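PDB 3GWB: peptidase M16 inactive domain family protein from Pseudomonas fluorescens, which is of unproven function, though its relatives are metal-dependent peptidases and it may keep their fold rather than their catalysis. Local coordinates for residues G69-V72 against G73-A76; D204-R207 against S208-E211; F281-R284 against L285-E288. One frame throughout, in Å; residues are numbered along the deposited sequence.

Contact 1. Residues G69-V72 against G73-A76; sequences GKDV and GAIA
Asp-71 meets Gly-73 and Ala-74 with its carboxylate, each oxygen turned to a different backbone N-H of the first helical turn. The firmer bond runs from Ala-74 N to Asp-71 OD1, 3.0 Å long with an N-H...O angle of 148°. The donor stands well above the carboxylate plane, so OD1 is approached from over the group and not within its plane. Asp-71 OD2 takes Gly-73 N only weakly, at 3.4 Å. Both bonds depend on a chi1 of 83°, which sets CG between the backbone N and the carbonyl carbon and folds the carboxylate back over the start of the helix. Its negative charge would probably be stabilised there by the N-H groups and the dipole of the helix start.

The main chain of the same residue joins in. Asp-71 O accepts from Ile-75 N at 3.0 Å, with an angle of 163°, and the amide of Ala-76 repeats the pattern one residue on with Val-72 O. Ile-75 CG1 also rests 3.4 Å from Asp-71 O, bringing its buried side chain in alongside that carbonyl.

One residue further out, Lys-70 adds an apolar border: its CB comes 4.1 Å from Ala-74 CB, with Ile-75 CG1 at a similar range, while the rest of the chain leads the ammonium group away from the helix.

Because the third helical position is Ala-74, whose methyl has no acceptor to return a bond to Asp-71 N, the reciprocal half of a capping box is absent. The arrangement is therefore a one-way aspartate N-cap, marking where the short, weakly bonded two-stranded hairpin of 66-67 and 70-71 passes directly into helix 72-80.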
loop_
_atom_site.group_PDB
_atom_site.type_symbol
_atom_site.label_atom_id
_atom_site.label_comp_id
_atom_site.label_asym_id
_atom_site.label_seq_id
_atom_site.Cartn_x
_atom_site.Cartn_y
_atom_site.Cartn_z
ATOM N N GLY A 69 -4.159 -26.659 -13.243
ATOM C CA GLY A 69 -5.319 -26.231 -14.011
ATOM C C GLY A 69 -5.873 -24.840 -13.753
ATOM O O GLY A 69 -6.940 -24.503 -14.270
ATOM N N LYS A 70 -5.162 -24.026 -12.975
ATOM C CA LYS A 70 -5.621 -22.670 -12.662
ATOM C C LYS A 70 -4.497 -21.637 -12.735
ATOM O O LYS A 70 -3.402 -21.867 -12.222
ATOM C CB LYS A 70 -6.210 -22.619 -11.255
ATOM C CG LYS A 70 -7.534 -23.301 -11.063
ATOM C CD LYS A 70 -7.992 -23.088 -9.623
ATOM C CE LYS A 70 -9.444 -23.470 -9.428
ATOM N NZ LYS A 70 -9.685 -24.887 -9.808
ATOM N N ASP A 71 -4.778 -20.492 -13.352
ATOM C CA ASP A 71 -3.785 -19.427 -13.460
ATOM C C ASP A 71 -4.008 -18.383 -12.354
ATOM O O ASP A 71 -4.940 -18.505 -11.555
ATOM C CB ASP A 71 -3.868 -18.766 -14.839
ATOM C CG ASP A 71 -4.946 -17.700 -14.916
ATOM O OD1 ASP A 71 -6.094 -17.960 -14.495
ATOM O OD2 ASP A 71 -4.641 -16.591 -15.406
ATOM N N VAL A 72 -3.154 -17.366 -12.321
ATOM C CA VAL A 72 -3.222 -16.309 -11.314
ATOM C C VAL A 72 -4.599 -15.672 -11.169
ATOM O O VAL A 72 -5.104 -15.535 -10.053
ATOM C CB VAL A 72 -2.165 -15.199 -11.588
ATOM C CG1 VAL A 72 -2.426 -14.517 -12.931
ATOM C CG2 VAL A 72 -2.181 -14.184 -10.460
ATOM N N GLY A 73 -5.215 -15.297 -12.286
ATOM C CA GLY A 73 -6.533 -14.685 -12.221
ATOM C C GLY A 73 -7.608 -15.628 -11.714
ATOM O O GLY A 73 -8.521 -15.213 -11.005
ATOM N N ALA A 74 -7.505 -16.902 -12.080
ATOM C CA ALA A 74 -8.480 -17.902 -11.658
ATOM C C ALA A 74 -8.432 -18.088 -10.140
ATOM O O ALA A 74 -9.471 -18.169 -9.478
ATOM C CB ALA A 74 -8.204 -19.223 -12.355
ATOM N N ILE A 75 -7.225 -18.157 -9.591
ATOM C CA ILE A 75 -7.063 -18.326 -8.151
ATOM C C ILE A 75 -7.637 -17.108 -7.418
ATOM O O ILE A 75 -8.372 -17.243 -6.438
ATOM C CB ILE A 75 -5.571 -18.503 -7.804
ATOM C CG1 ILE A 75 -5.058 -19.807 -8.415
ATOM C CG2 ILE A 75 -5.367 -18.498 -6.282
ATOM C CD1 ILE A 75 -3.542 -19.958 -8.354
ATOM N N ALA A 76 -7.320 -15.918 -7.912
ATOM C CA ALA A 76 -7.805 -14.690 -7.296
ATOM C C ALA A 76 -9.334 -14.626 -7.256
ATOM O O ALA A 76 -9.923 -14.277 -6.231
ATOM C CB ALA A 76 -7.256 -13.495 -8.044
#

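Contact 2. Residues D204-R207 against S208-E211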
loop_
_atom_site.group_PDB
_atom_site.type_symbol
_atom_site.label_atom_id
_atom_site.label_comp_id
_atom_site.label_asym_id
_atom_site.label_seq_id
_atom_site.Cartn_x
_atom_site.Cartn_y
_atom_site.Cartn_z
ATOM N N ASP A 204 -14.341 -17.819 14.548
ATOM C CA ASP A 204 -15.587 -18.517 14.809
ATOM C C ASP A 204 -15.488 -20.001 14.472
ATOM O O ASP A 204 -16.113 -20.485 13.528
ATOM C CB ASP A 204 -16.705 -17.844 14.002
ATOM C CG ASP A 204 -18.062 -18.452 14.262
ATOM O OD1 ASP A 204 -18.303 -18.890 15.408
ATOM O OD2 ASP A 204 -18.890 -18.473 13.323
ATOM N N LEU A 205 -14.705 -20.724 15.263
ATOM C CA LEU A 205 -14.507 -22.154 15.045
ATOM C C LEU A 205 -14.450 -22.865 16.385
ATOM O O LEU A 205 -14.053 -22.274 17.388
ATOM C CB LEU A 205 -13.178 -22.398 14.325
ATOM C CG LEU A 205 -12.876 -21.775 12.958
ATOM C CD1 LEU A 205 -11.366 -21.862 12.676
ATOM C CD2 LEU A 205 -13.678 -22.495 11.887
ATOM N N SER A 206 -14.846 -24.131 16.400
ATOM C CA SER A 206 -14.770 -24.922 17.621
ATOM C C SER A 206 -13.363 -25.525 17.597
ATOM O O SER A 206 -12.688 -25.481 16.568
ATOM C CB SER A 206 -15.813 -26.046 17.601
ATOM O OG SER A 206 -15.540 -26.984 16.567
ATOM N N ARG A 207 -12.910 -26.068 18.724
ATOM C CA ARG A 207 -11.587 -26.694 18.771
ATOM C C ARG A 207 -11.531 -27.830 17.738
ATOM O O ARG A 207 -10.512 -28.030 17.072
ATOM C CB ARG A 207 -11.322 -27.235 20.185
ATOM C CG ARG A 207 -10.213 -28.279 20.308
ATOM C CD ARG A 207 -8.824 -27.724 20.020
ATOM N NE ARG A 207 -7.792 -28.761 20.135
ATOM C CZ ARG A 207 -6.969 -28.907 21.172
ATOM N NH1 ARG A 207 -7.033 -28.085 22.211
ATOM N NH2 ARG A 207 -6.069 -29.881 21.173
ATOM N N SER A 208 -12.628 -28.570 17.602
ATOM C CA SER A 208 -12.692 -29.676 16.648
ATOM C C SER A 208 -12.591 -29.133 15.226
ATOM O O SER A 208 -11.901 -29.709 14.383
ATOM C CB SER A 208 -13.998 -30.456 16.823
ATOM O OG SER A 208 -14.111 -30.951 18.149
ATOM N N ASP A 209 -13.279 -28.023 14.960
ATOM C CA ASP A 209 -13.223 -27.397 13.639
ATOM C C ASP A 209 -11.768 -27.050 13.340
ATOM O O ASP A 209 -11.268 -27.286 12.245
ATOM C CB ASP A 209 -14.017 -26.079 13.595
ATOM C CG ASP A 209 -15.523 -26.278 13.627
ATOM O OD1 ASP A 209 -16.010 -27.331 13.153
ATOM O OD2 ASP A 209 -16.222 -25.353 14.110
ATOM N N ALA A 210 -11.106 -26.465 14.329
ATOM C CA ALA A 210 -9.717 -26.044 14.197
ATOM C C ALA A 210 -8.778 -27.220 13.970
ATOM O O ALA A 210 -7.829 -27.130 13.183
ATOM C CB ALA A 210 -9.299 -25.267 15.437
ATOM N N GLU A 211 -9.033 -28.322 14.665
ATOM C CA GLU A 211 -8.196 -29.501 14.505
ATOM C C GLU A 211 -8.252 -29.998 13.067
ATOM O O GLU A 211 -7.217 -30.305 12.476
ATOM C CB GLU A 211 -8.642 -30.603 15.467
ATOM C CG GLU A 211 -7.861 -30.625 16.773
ATOM C CD GLU A 211 -8.534 -31.472 17.838
ATOM O OE1 GLU A 211 -9.283 -32.404 17.467
ATOM O OE2 GLU A 211 -8.312 -31.214 19.042
HETATM O O HOH W 1 -17.759 -23.176 12.569
HETATM O O HOH W 2 -5.526 -31.877 18.993
#
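A capping box formed by Ser-206 and Asp-209 starts helix 207-220, where the chain leaves strand 197-203 of the six-stranded mixed sheet. Each residue bonds the other's backbone N-H with its side chain. Asp-209 N donates to Ser-206 OG at 3.0 Å, and in return Ser-206 N donates to Asp-209 OD2 over 2.9 Å. This second bond is almost straight, at 169°, and reaches OD2 on the anti side, moderately out of the carboxylate plane. The serine hydroxyl can serve because chi1 of 65° puts OG between the backbone N and the carbonyl carbon, over the first turn.

Two backbone bonds continue the turn, Ala-210 N to Ser-206 O and Glu-211 N to Arg-207 O. Before the cap, Leu-205 packs its CB at 3.8 Å from Asp-209 CB, so the aliphatic root of the acid is held as well as its polar end. A water also ties Asp-209 OD2 to Asp-204 O, donating to both, which gives that oxygen a second donor. Asp-204 itself is fixed further back, by a salt bridge to Arg-31 and a hydrogen bond to Ser-103.

One turn along, Arg-207 and Glu-211 form an i to i+4 salt bridge beside Trp-17 of strand 15-18. The arginine chain bends at chi2 (67°) and brings NE back to the acid, while NH1 is taken by Gln-15. Guanidinium and carboxylate planes stand nearly perpendicular, and the bridge rests on the one NE to OE2 bond, not on a two-pronged pairing. A second water accepts from Arg-207 NH2 and donates weakly to Glu-211 OE2, the same oxygen that Arg-207 NE meets at 2.7 Å.

Contact 3. Residues F281-R284 against L285-E288; sequences FGTR and LMSE
Thr-283 is the N-cap of helix 284-292, its hydroxyl accepting from the amide of Met-286, a selenomethionine here. Met-286 N donates to Thr-283 OG1 at 3.1 Å and 156°; a chi1 of 68° holds OG1 between the backbone N and the carbonyl carbon, facing that amide. The next two amides are met by main-chain carbonyls: Ser-287 N by Thr-283 O at 2.9 Å and Glu-288 N by Arg-284 O at 3.0 Å. A valine in place of Thr-283 would lose the hydroxyl and is likely to leave the amide of Met-286 without its side-chain acceptor, making the start of the helix less well defined.

Met-286 O accepts a hydrogen bond from a water at 3.2 Å, which also donates weakly to Phe-281 O and thus bridges loop and helix. The charged ends find their partners outside the two segments: Arg-284 forms a salt bridge with Glu-346 and Glu-288 one with Lys-292, while Arg-284 NE and Glu-288 OE2 stay 6.0 Å apart. Leu-285 packs on Val-299 of strand 299-303 and on Val-333 of helix 323-340.

Phe-281 makes a cation-pi contact with Arg-290 and packs on Asn-134 of the second subunit. At its ring edge, in the ring plane, Met-286 CE lies 3.5 Å from Phe-281 CD1.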
loop_
_atom_site.group_PDB
_atom_site.type_symbol
_atom_site.label_atom_id
_atom_site.label_comp_id
_atom_site.label_asym_id
_atom_site.label_seq_id
_atom_site.Cartn_x
_atom_site.Cartn_y
_atom_site.Cartn_z
ATOM N N PHE A 281 4.412 12.708 19.091
ATOM C CA PHE A 281 5.290 13.868 19.171
ATOM C C PHE A 281 5.910 13.975 20.560
ATOM O O PHE A 281 6.767 14.827 20.798
ATOM C CB PHE A 281 4.516 15.164 18.896
ATOM C CG PHE A 281 3.946 15.262 17.510
ATOM C CD1 PHE A 281 4.728 14.980 16.396
ATOM C CD2 PHE A 281 2.640 15.698 17.318
ATOM C CE1 PHE A 281 4.213 15.125 15.105
ATOM C CE2 PHE A 281 2.116 15.847 16.035
ATOM C CZ PHE A 281 2.907 15.564 14.926
ATOM N N GLY A 282 5.468 13.114 21.474
ATOM C CA GLY A 282 5.974 13.153 22.837
ATOM C C GLY A 282 7.283 12.431 23.119
ATOM O O GLY A 282 7.879 12.630 24.180
ATOM N N THR A 283 7.736 11.595 22.190
ATOM C CA THR A 283 8.982 10.852 22.381
ATOM C C THR A 283 10.171 11.795 22.578
ATOM O O THR A 283 10.126 12.958 22.183
ATOM C CB THR A 283 9.279 9.940 21.179
ATOM O OG1 THR A 283 9.578 10.745 20.035
ATOM C CG2 THR A 283 8.077 9.054 20.873
ATOM N N ARG A 284 11.237 11.281 23.184
ATOM C CA ARG A 284 12.438 12.071 23.442
ATOM C C ARG A 284 13.013 12.622 22.137
ATOM O O ARG A 284 13.296 13.817 22.022
ATOM C CB ARG A 284 13.484 11.196 24.152
ATOM C CG ARG A 284 14.626 11.951 24.833
ATOM C CD ARG A 284 14.147 12.807 26.018
ATOM N NE ARG A 284 13.763 12.048 27.213
ATOM C CZ ARG A 284 14.616 11.538 28.100
ATOM N NH1 ARG A 284 15.927 11.686 27.944
ATOM N NH2 ARG A 284 14.154 10.909 29.172
ATOM N N LEU A 285 13.167 11.749 21.147
ATOM C CA LEU A 285 13.717 12.146 19.859
ATOM C C LEU A 285 12.848 13.153 19.094
ATOM O O LEU A 285 13.361 14.132 18.566
ATOM C CB LEU A 285 13.978 10.908 18.995
ATOM C CG LEU A 285 15.173 10.034 19.406
ATOM C CD1 LEU A 285 15.143 8.741 18.629
ATOM C CD2 LEU A 285 16.486 10.777 19.144
HETATM N N MSE A 286 11.544 12.924 19.022
HETATM C CA MSE A 286 10.683 13.869 18.302
HETATM C C MSE A 286 10.615 15.210 19.020
HETATM O O MSE A 286 10.528 16.263 18.389
HETATM C CB MSE A 286 9.275 13.297 18.136
HETATM C CG MSE A 286 9.149 12.331 16.975
HETATM SE SE MSE A 286 9.262 13.181 15.393
HETATM C CE MSE A 286 7.534 13.397 15.067
ATOM N N SER A 287 10.663 15.167 20.345
ATOM C CA SER A 287 10.610 16.383 21.146
ATOM C C SER A 287 11.843 17.262 20.930
ATOM O O SER A 287 11.725 18.458 20.665
ATOM C CB SER A 287 10.486 16.023 22.626
ATOM O OG SER A 287 10.642 17.172 23.436
ATOM N N GLU A 288 13.024 16.662 21.026
ATOM C CA GLU A 288 14.279 17.390 20.860
ATOM C C GLU A 288 14.596 17.823 19.433
ATOM O O GLU A 288 14.970 18.973 19.199
ATOM C CB GLU A 288 15.447 16.549 21.380
ATOM C CG GLU A 288 15.350 16.162 22.851
ATOM C CD GLU A 288 15.303 17.367 23.772
ATOM O OE1 GLU A 288 16.136 18.287 23.602
ATOM O OE2 GLU A 288 14.437 17.388 24.674
HETATM O O HOH W 3 7.439 16.773 18.004
#

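In the fold
All three contacts are helix starts with a side-chain N-cap, but none shares an element with another. Contact 1 lies at the surface, while contacts 2 and 3 are partly buried and none is wholly core. Chemistry follows place: an aspartate cap after a small hairpin in contact 1, a reciprocal serine-aspartate box with an added salt bridge beside the six-stranded sheet in contact 2, and a threonine cap with an apolar aromatic edge contact, next to the five-stranded sheet and reaching the second subunit, in contact 3. Centres of contacts 1 and 2 are about 29 Å apart; the centre of contact 3 is about 49 Å from that of contact 1, on the opposite side of the chain's centre.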